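Side-chain contacts in protection of telomeres protein poz1 (Schizosaccharomyces pombe, PDB 5WE0), which binds telomeric DNA and negatively regulates telomerase and telomere length: residues S31-V34 / N35-R39; T13-T16 / F17-E21; I58-I61 / E62-N66. All blocks are in the same frame, centred on the assembly; numbering follows the deposited sequence.

Contact 1 of 3, residues S31-V34 / N35-R39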
loop_
_atom_site.group_PDB
_atom_site.type_symbol
_atom_site.label_atom_id
_atom_site.label_comp_id
_atom_site.label_asym_id
_atom_site.label_seq_id
_atom_site.Cartn_x
_atom_site.Cartn_y
_atom_site.Cartn_z
ATOM N N SER A 31 10.080 8.110 16.590
ATOM C CA SER A 31 10.442 6.736 16.262
ATOM C C SER A 31 10.326 5.794 17.462
ATOM O O SER A 31 9.826 4.672 17.330
ATOM C CB SER A 31 11.854 6.718 15.683
ATOM O OG SER A 31 12.282 5.393 15.554
ATOM N N SER A 32 10.781 6.220 18.638
ATOM C CA SER A 32 10.778 5.307 19.779
ATOM C C SER A 32 9.359 4.981 20.240
ATOM O O SER A 32 9.038 3.811 20.493
ATOM C CB SER A 32 11.610 5.900 20.923
ATOM O OG SER A 32 10.820 6.747 21.752
ATOM N N ILE A 33 8.480 5.984 20.333
ATOM C CA ILE A 33 7.110 5.713 20.787
ATOM C C ILE A 33 6.345 4.897 19.738
ATOM O O ILE A 33 5.712 3.880 20.056
ATOM C CB ILE A 33 6.397 7.036 21.150
ATOM C CG1 ILE A 33 4.993 6.813 21.731
ATOM C CG2 ILE A 33 6.359 8.010 19.975
ATOM C CD1 ILE A 33 4.952 6.074 23.047
ATOM N N VAL A 34 6.438 5.291 18.463
ATOM C CA VAL A 34 5.747 4.553 17.398
ATOM C C VAL A 34 6.208 3.096 17.362
ATOM O O VAL A 34 5.389 2.165 17.351
ATOM C CB VAL A 34 5.945 5.261 16.040
ATOM C CG1 VAL A 34 5.657 4.321 14.868
ATOM C CG2 VAL A 34 5.065 6.532 15.957
ATOM N N ASN A 35 7.530 2.879 17.356
ATOM C CA ASN A 35 8.083 1.522 17.305
ATOM C C ASN A 35 7.676 0.685 18.516
ATOM O O ASN A 35 7.327 -0.496 18.380
ATOM C CB ASN A 35 9.608 1.581 17.187
ATOM C CG ASN A 35 10.066 1.882 15.761
ATOM O OD1 ASN A 35 9.640 1.230 14.811
ATOM N ND2 ASN A 35 10.961 2.847 15.618
ATOM N N ALA A 36 7.757 1.270 19.717
ATOM C CA ALA A 36 7.333 0.561 20.920
ATOM C C ALA A 36 5.855 0.182 20.849
ATOM O O ALA A 36 5.464 -0.892 21.316
ATOM C CB ALA A 36 7.626 1.413 22.160
ATOM N N CYS A 37 5.011 1.072 20.307
ATOM C CA CYS A 37 3.589 0.751 20.125
ATOM C C CYS A 37 3.389 -0.391 19.133
ATOM O O CYS A 37 2.640 -1.337 19.406
ATOM C CB CYS A 37 2.819 1.985 19.655
ATOM S SG CYS A 37 2.574 3.279 20.907
ATOM N N LEU A 38 4.025 -0.300 17.954
ATOM C CA LEU A 38 3.884 -1.356 16.949
ATOM C C LEU A 38 4.356 -2.691 17.497
ATOM O O LEU A 38 3.713 -3.726 17.289
ATOM C CB LEU A 38 4.679 -1.014 15.685
ATOM C CG LEU A 38 4.143 0.142 14.868
ATOM C CD1 LEU A 38 5.078 0.347 13.748
ATOM C CD2 LEU A 38 2.753 -0.215 14.368
ATOM N N ARG A 39 5.500 -2.689 18.190
ATOM C CA ARG A 39 6.009 -3.938 18.736
ATOM C C ARG A 39 5.066 -4.502 19.784
ATOM O O ARG A 39 4.815 -5.714 19.811
ATOM C CB ARG A 39 7.409 -3.754 19.316
ATOM C CG ARG A 39 8.140 -5.095 19.411
ATOM C CD ARG A 39 9.449 -5.033 20.197
ATOM N NE ARG A 39 10.220 -6.276 20.052
ATOM C CZ ARG A 39 9.961 -7.409 20.717
ATOM N NH1 ARG A 39 8.930 -7.482 21.564
ATOM N NH2 ARG A 39 10.717 -8.488 20.520
#

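Contact 2 of 3, residues T13-T16 / F17-E21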
loop_
_atom_site.group_PDB
_atom_site.type_symbol
_atom_site.label_atom_id
_atom_site.label_comp_id
_atom_site.label_asym_id
_atom_site.label_seq_id
_atom_site.Cartn_x
_atom_site.Cartn_y
_atom_site.Cartn_z
ATOM N N THR A 13 -3.439 5.558 20.856
ATOM C CA THR A 13 -2.237 6.386 20.814
ATOM C C THR A 13 -1.646 6.457 19.408
ATOM O O THR A 13 -1.218 7.537 18.962
ATOM C CB THR A 13 -1.207 5.871 21.824
ATOM O OG1 THR A 13 -1.711 6.087 23.155
ATOM C CG2 THR A 13 0.155 6.571 21.640
ATOM N N LEU A 14 -1.567 5.320 18.705
ATOM C CA LEU A 14 -1.015 5.354 17.346
ATOM C C LEU A 14 -1.838 6.258 16.431
ATOM O O LEU A 14 -1.280 6.956 15.569
ATOM C CB LEU A 14 -0.908 3.943 16.767
ATOM C CG LEU A 14 0.395 3.197 17.099
ATOM C CD1 LEU A 14 0.417 1.840 16.400
ATOM C CD2 LEU A 14 1.638 4.014 16.737
ATOM N N GLU A 15 -3.171 6.271 16.623
ATOM C CA GLU A 15 -4.047 7.131 15.831
ATOM C C GLU A 15 -3.594 8.578 15.863
ATOM O O GLU A 15 -3.566 9.255 14.824
ATOM C CB GLU A 15 -5.469 7.081 16.374
ATOM C CG GLU A 15 -6.275 5.882 16.014
ATOM C CD GLU A 15 -7.771 6.187 16.012
ATOM O OE1 GLU A 15 -8.134 7.365 15.777
ATOM O OE2 GLU A 15 -8.574 5.254 16.232
ATOM N N THR A 16 -3.239 9.076 17.051
ATOM C CA THR A 16 -2.815 10.467 17.163
ATOM C C THR A 16 -1.457 10.696 16.535
ATOM O O THR A 16 -1.090 11.851 16.293
ATOM C CB THR A 16 -2.821 10.931 18.628
ATOM O OG1 THR A 16 -1.582 10.575 19.265
ATOM C CG2 THR A 16 -4.018 10.334 19.395
ATOM N N PHE A 17 -0.672 9.642 16.322
ATOM C CA PHE A 17 0.568 9.829 15.583
ATOM C C PHE A 17 0.376 9.579 14.090
ATOM O O PHE A 17 1.064 10.196 13.264
ATOM C CB PHE A 17 1.678 8.898 16.112
ATOM C CG PHE A 17 2.285 9.342 17.424
ATOM C CD1 PHE A 17 1.716 8.965 18.628
ATOM C CD2 PHE A 17 3.397 10.166 17.447
ATOM C CE1 PHE A 17 2.258 9.380 19.846
ATOM C CE2 PHE A 17 3.941 10.593 18.663
ATOM C CZ PHE A 17 3.369 10.192 19.860
ATOM N N PHE A 18 -0.543 8.693 13.722
ATOM C CA PHE A 18 -0.587 8.222 12.337
ATOM C C PHE A 18 -1.508 9.042 11.442
ATOM O O PHE A 18 -1.169 9.293 10.282
ATOM C CB PHE A 18 -1.016 6.747 12.288
ATOM C CG PHE A 18 0.113 5.787 12.526
ATOM C CD1 PHE A 18 1.407 6.266 12.749
ATOM C CD2 PHE A 18 -0.105 4.409 12.505
ATOM C CE1 PHE A 18 2.470 5.385 12.968
ATOM C CE2 PHE A 18 0.956 3.516 12.713
ATOM C CZ PHE A 18 2.244 4.005 12.944
ATOM N N ILE A 19 -2.660 9.469 11.952
ATOM C CA ILE A 19 -3.661 10.114 11.110
ATOM C C ILE A 19 -3.203 11.529 10.779
ATOM O O ILE A 19 -2.910 12.332 11.670
ATOM C CB ILE A 19 -5.039 10.089 11.785
ATOM C CG1 ILE A 19 -5.497 8.635 11.916
ATOM C CG2 ILE A 19 -6.042 10.872 10.970
ATOM C CD1 ILE A 19 -6.900 8.450 12.427
ATOM N N LYS A 20 -3.113 11.825 9.489
ATOM C CA LYS A 20 -2.637 13.099 8.981
ATOM C C LYS A 20 -3.639 13.687 7.998
ATOM O O LYS A 20 -4.403 12.961 7.348
ATOM C CB LYS A 20 -1.291 12.928 8.279
ATOM C CG LYS A 20 -0.146 12.429 9.153
ATOM C CD LYS A 20 0.292 13.512 10.137
ATOM C CE LYS A 20 1.575 13.093 10.866
ATOM N NZ LYS A 20 2.046 14.102 11.867
ATOM N N GLU A 21 -3.650 15.021 7.926
ATOM C CA GLU A 21 -4.344 15.704 6.836
ATOM C C GLU A 21 -3.730 15.323 5.494
ATOM O O GLU A 21 -4.440 15.002 4.527
ATOM C CB GLU A 21 -4.279 17.221 7.041
ATOM C CG GLU A 21 -4.842 18.006 5.859
ATOM C CD GLU A 21 -4.877 19.509 6.088
ATOM O OE1 GLU A 21 -3.972 20.038 6.773
ATOM O OE2 GLU A 21 -5.806 20.163 5.564
#

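Contact 3 of 3, residues I58-I61 / E62-N66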
loop_
_atom_site.group_PDB
_atom_site.type_symbol
_atom_site.label_atom_id
_atom_site.label_comp_id
_atom_site.label_asym_id
_atom_site.label_seq_id
_atom_site.Cartn_x
_atom_site.Cartn_y
_atom_site.Cartn_z
ATOM N N ILE A 58 -3.458 2.529 6.013
ATOM C CA ILE A 58 -3.208 3.759 5.262
ATOM C C ILE A 58 -1.848 4.326 5.618
ATOM O O ILE A 58 -1.096 4.765 4.742
ATOM C CB ILE A 58 -4.335 4.788 5.513
ATOM C CG1 ILE A 58 -5.617 4.360 4.802
ATOM C CG2 ILE A 58 -3.925 6.182 5.070
ATOM C CD1 ILE A 58 -6.820 5.203 5.176
ATOM N N ALA A 59 -1.530 4.359 6.916
ATOM C CA ALA A 59 -0.232 4.855 7.352
ATOM C C ALA A 59 0.890 3.977 6.818
ATOM O O ALA A 59 1.919 4.486 6.357
ATOM C CB ALA A 59 -0.185 4.919 8.882
ATOM N N PHE A 60 0.683 2.658 6.815
ATOM C CA PHE A 60 1.686 1.767 6.244
ATOM C C PHE A 60 1.936 2.102 4.784
ATOM O O PHE A 60 3.084 2.225 4.354
ATOM C CB PHE A 60 1.273 0.303 6.358
ATOM C CG PHE A 60 2.216 -0.594 5.625
ATOM C CD1 PHE A 60 3.454 -0.908 6.172
ATOM C CD2 PHE A 60 1.924 -1.033 4.335
ATOM C CE1 PHE A 60 4.348 -1.695 5.471
ATOM C CE2 PHE A 60 2.819 -1.808 3.634
ATOM C CZ PHE A 60 4.030 -2.138 4.197
ATOM N N ILE A 61 0.865 2.271 4.012
ATOM C CA ILE A 61 1.007 2.576 2.588
ATOM C C ILE A 61 1.723 3.909 2.392
ATOM O O ILE A 61 2.608 4.034 1.538
ATOM C CB ILE A 61 -0.382 2.573 1.904
ATOM C CG1 ILE A 61 -0.955 1.159 1.888
ATOM C CG2 ILE A 61 -0.299 3.184 0.505
ATOM C CD1 ILE A 61 -0.035 0.125 1.196
ATOM N N GLU A 62 1.336 4.933 3.168
ATOM C CA GLU A 62 2.013 6.223 3.069
ATOM C C GLU A 62 3.499 6.100 3.422
ATOM O O GLU A 62 4.350 6.742 2.797
ATOM C CB GLU A 62 1.320 7.232 3.985
ATOM C CG GLU A 62 -0.134 7.538 3.566
ATOM C CD GLU A 62 -0.837 8.452 4.548
ATOM O OE1 GLU A 62 -0.517 8.374 5.764
ATOM O OE2 GLU A 62 -1.719 9.244 4.106
ATOM N N TYR A 63 3.829 5.300 4.442
ATOM C CA TYR A 63 5.220 5.150 4.863
ATOM C C TYR A 63 5.999 4.304 3.861
ATOM O O TYR A 63 7.041 4.725 3.351
ATOM C CB TYR A 63 5.259 4.521 6.264
ATOM C CG TYR A 63 6.649 4.370 6.890
ATOM C CD1 TYR A 63 7.554 5.429 6.903
ATOM C CD2 TYR A 63 7.043 3.171 7.484
ATOM C CE1 TYR A 63 8.820 5.286 7.476
ATOM C CE2 TYR A 63 8.297 3.027 8.061
ATOM C CZ TYR A 63 9.172 4.087 8.054
ATOM O OH TYR A 63 10.403 3.950 8.623
ATOM N N CYS A 64 5.439 3.147 3.494
ATOM C CA CYS A 64 6.091 2.217 2.573
ATOM C C CYS A 64 6.473 2.876 1.248
ATOM O O CYS A 64 7.575 2.659 0.727
ATOM C CB CYS A 64 5.156 1.038 2.329
ATOM S SG CYS A 64 5.795 -0.171 1.190
ATOM N N PHE A 65 5.559 3.635 0.650
ATOM C CA PHE A 65 5.823 4.257 -0.639
ATOM C C PHE A 65 6.246 5.708 -0.497
ATOM O O PHE A 65 6.381 6.406 -1.509
ATOM C CB PHE A 65 4.600 4.127 -1.567
ATOM C CG PHE A 65 4.308 2.707 -1.935
ATOM C CD1 PHE A 65 5.107 2.041 -2.847
ATOM C CD2 PHE A 65 3.282 2.016 -1.318
ATOM C CE1 PHE A 65 4.876 0.714 -3.154
ATOM C CE2 PHE A 65 3.033 0.695 -1.634
ATOM C CZ PHE A 65 3.840 0.040 -2.547
ATOM N N ASN A 66 6.473 6.171 0.737
ATOM C CA ASN A 66 7.057 7.487 0.978
ATOM C C ASN A 66 6.211 8.581 0.317
ATOM O O ASN A 66 6.722 9.487 -0.347
ATOM C CB ASN A 66 8.511 7.500 0.483
ATOM C CG ASN A 66 9.436 8.395 1.331
ATOM O OD1 ASN A 66 9.042 8.917 2.372
ATOM N ND2 ASN A 66 10.677 8.546 0.886
#

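Contact 1 of 3, residues S31-V34 / N35-R39
S31 and N35 meet twice at the start of helix 31-43, once through the backbone and once through the side chain. S31 O accepts the backbone N-H of N35 at 2.9 Å from N. The side-chain amide also bends back to it. N35 CG stands beside its own backbone N (chi1 -79°), which swings the amide over the preceding turn and puts ND2 2.7 Å from S31 O. That second bond is weak, since its N-H...O angle is only 115°. S31 OG lies alongside, 2.9 Å from ND2. OG and ND2 each have a stronger partner, as each is hydrogen-bonded to an acidic side chain of another protein chain. S32 takes part through its backbone, with S32 O bound to A36 N at 2.9 Å. I33 O accepts C37 N in the same way. Its side chain reaches C37 by the end of the longer branch, with CD1 4.2 Å from SG. V34 lies side by side with L38, both pointing the same way, and V34 CG1 is 4.2 Å from L38 CD1. V34 also packs on Y24 and M26. The contact thus divides by chemistry. S31 and N35 make a polar patch one turn long at the helix start, which would probably favour the acidic groups they bind. V34, C37 and L38 form the buried, apolar part of the contact.

Contact 2 of 3, residues T13-T16 / F17-E21
The last turn of helix 2-18 sets T13, L14 and E15 against F17, F18 and I19, the residues one turn on. T13 and F17 lie side by side. T13 O sits at the edge of the F17 ring, in its plane, 3.3 Å from CD1. T13 CG2 meets the ring at CE1. T13 O also accepts the hydroxyl of T16, with OG1 3.1 Å away. T16 OG1 lies between its own backbone N and carbonyl carbon (chi1 85°), and this turns it back to the helix. L14 and F18 point the same way. L14 CD2 rests over one face of the F18 ring in a CH-pi contact, 4.1 Å from the centroid and 21° off the normal. It is offset toward the rim, with CZ the closest ring atom. L14 O accepts F18 N and, weakly, F17 N. E15 O holds I19 N at 3.0 Å in a nearly straight bond of 169°. I19 is the first residue to leave helical geometry. Its CD1 lies 3.7 Å from E15 OE1. F18 meets Y24 edge-to-face and an aromatic ring of another protein chain, and it packs on M56 and A59 of helix 54-64. An alanine in place of F18 would remove the ring from under L14 CD2 and is likely to open a gap beside Y24, M56 and A59. L14 packs between helix 31-43, at C37 and L38, and helix 54-64, at M56. F17 packs on I33 and F18 on V34, both of helix 31-43.

Contact 3 of 3, residues I58-I61 / E62-N66
The F60 ring has C64 over one face. C64 CB is 4.1 Å from the ring centroid and 20° off the normal, a CH-pi contact offset toward the rim beside CE2 and CZ. C64 SG stands more obliquely to the same ring, 4.7 Å from its centroid, as a sulfur-aromatic contact. SG is anti to the backbone N of C64 (chi1 179°), and the same sulfur lies over one face of the F65 ring, again toward the rim. I61 O is at the edge of the F65 ring, near its plane and 3.6 Å from CD2. The backbone N of F65 binds this same oxygen at 3.1 Å. Beside it, I61 CG2 touches F65 CD2 at 4.2 Å, the two side chains pointing the same way.

I58 and E62 also lie side by side. The methyl CG2 of I58 approaches the carboxylate, 3.9 Å from E62 CD. This buried carboxylate is well satisfied: OE2 forms a salt bridge with K224 and a hydrogen bond with H23, while OE1 accepts the backbone N of Y24. Those three partners fix the group and probably favour its charged form.

The helix ends in a Schellman motif. N66, with positive phi, is its C-prime residue, and N66 N is 3.0 Å from Y63 O.

All the touching residues are buried. Y63 stacks on an aromatic ring of another protein chain. F60 packs on helix 93-115 at L95 and A99 and makes a cation-pi contact with R102, while I58 and I61 fit between I106 of that helix and I220 of helix 209-230.

Overall arrangement
The three contacts lie on three helices that follow one another in the chain. Contact 3 is the core member, wholly buried, its centre about 6 Å from the centre of the chain. Contacts 1 and 2 are centred about 20 Å and 17 Å from it and are partly buried. Contact 2 touches both others: its L14, F17 and F18 face contact 1, and F18 CD2 touches A59 CB of contact 3 at 3.7 Å. Contacts 1 and 3 do not touch. Contact 1 holds a helix start with polar side chains, whereas contacts 2 and 3 hold helix ends rich in aromatic rings. All three meet another protein chain.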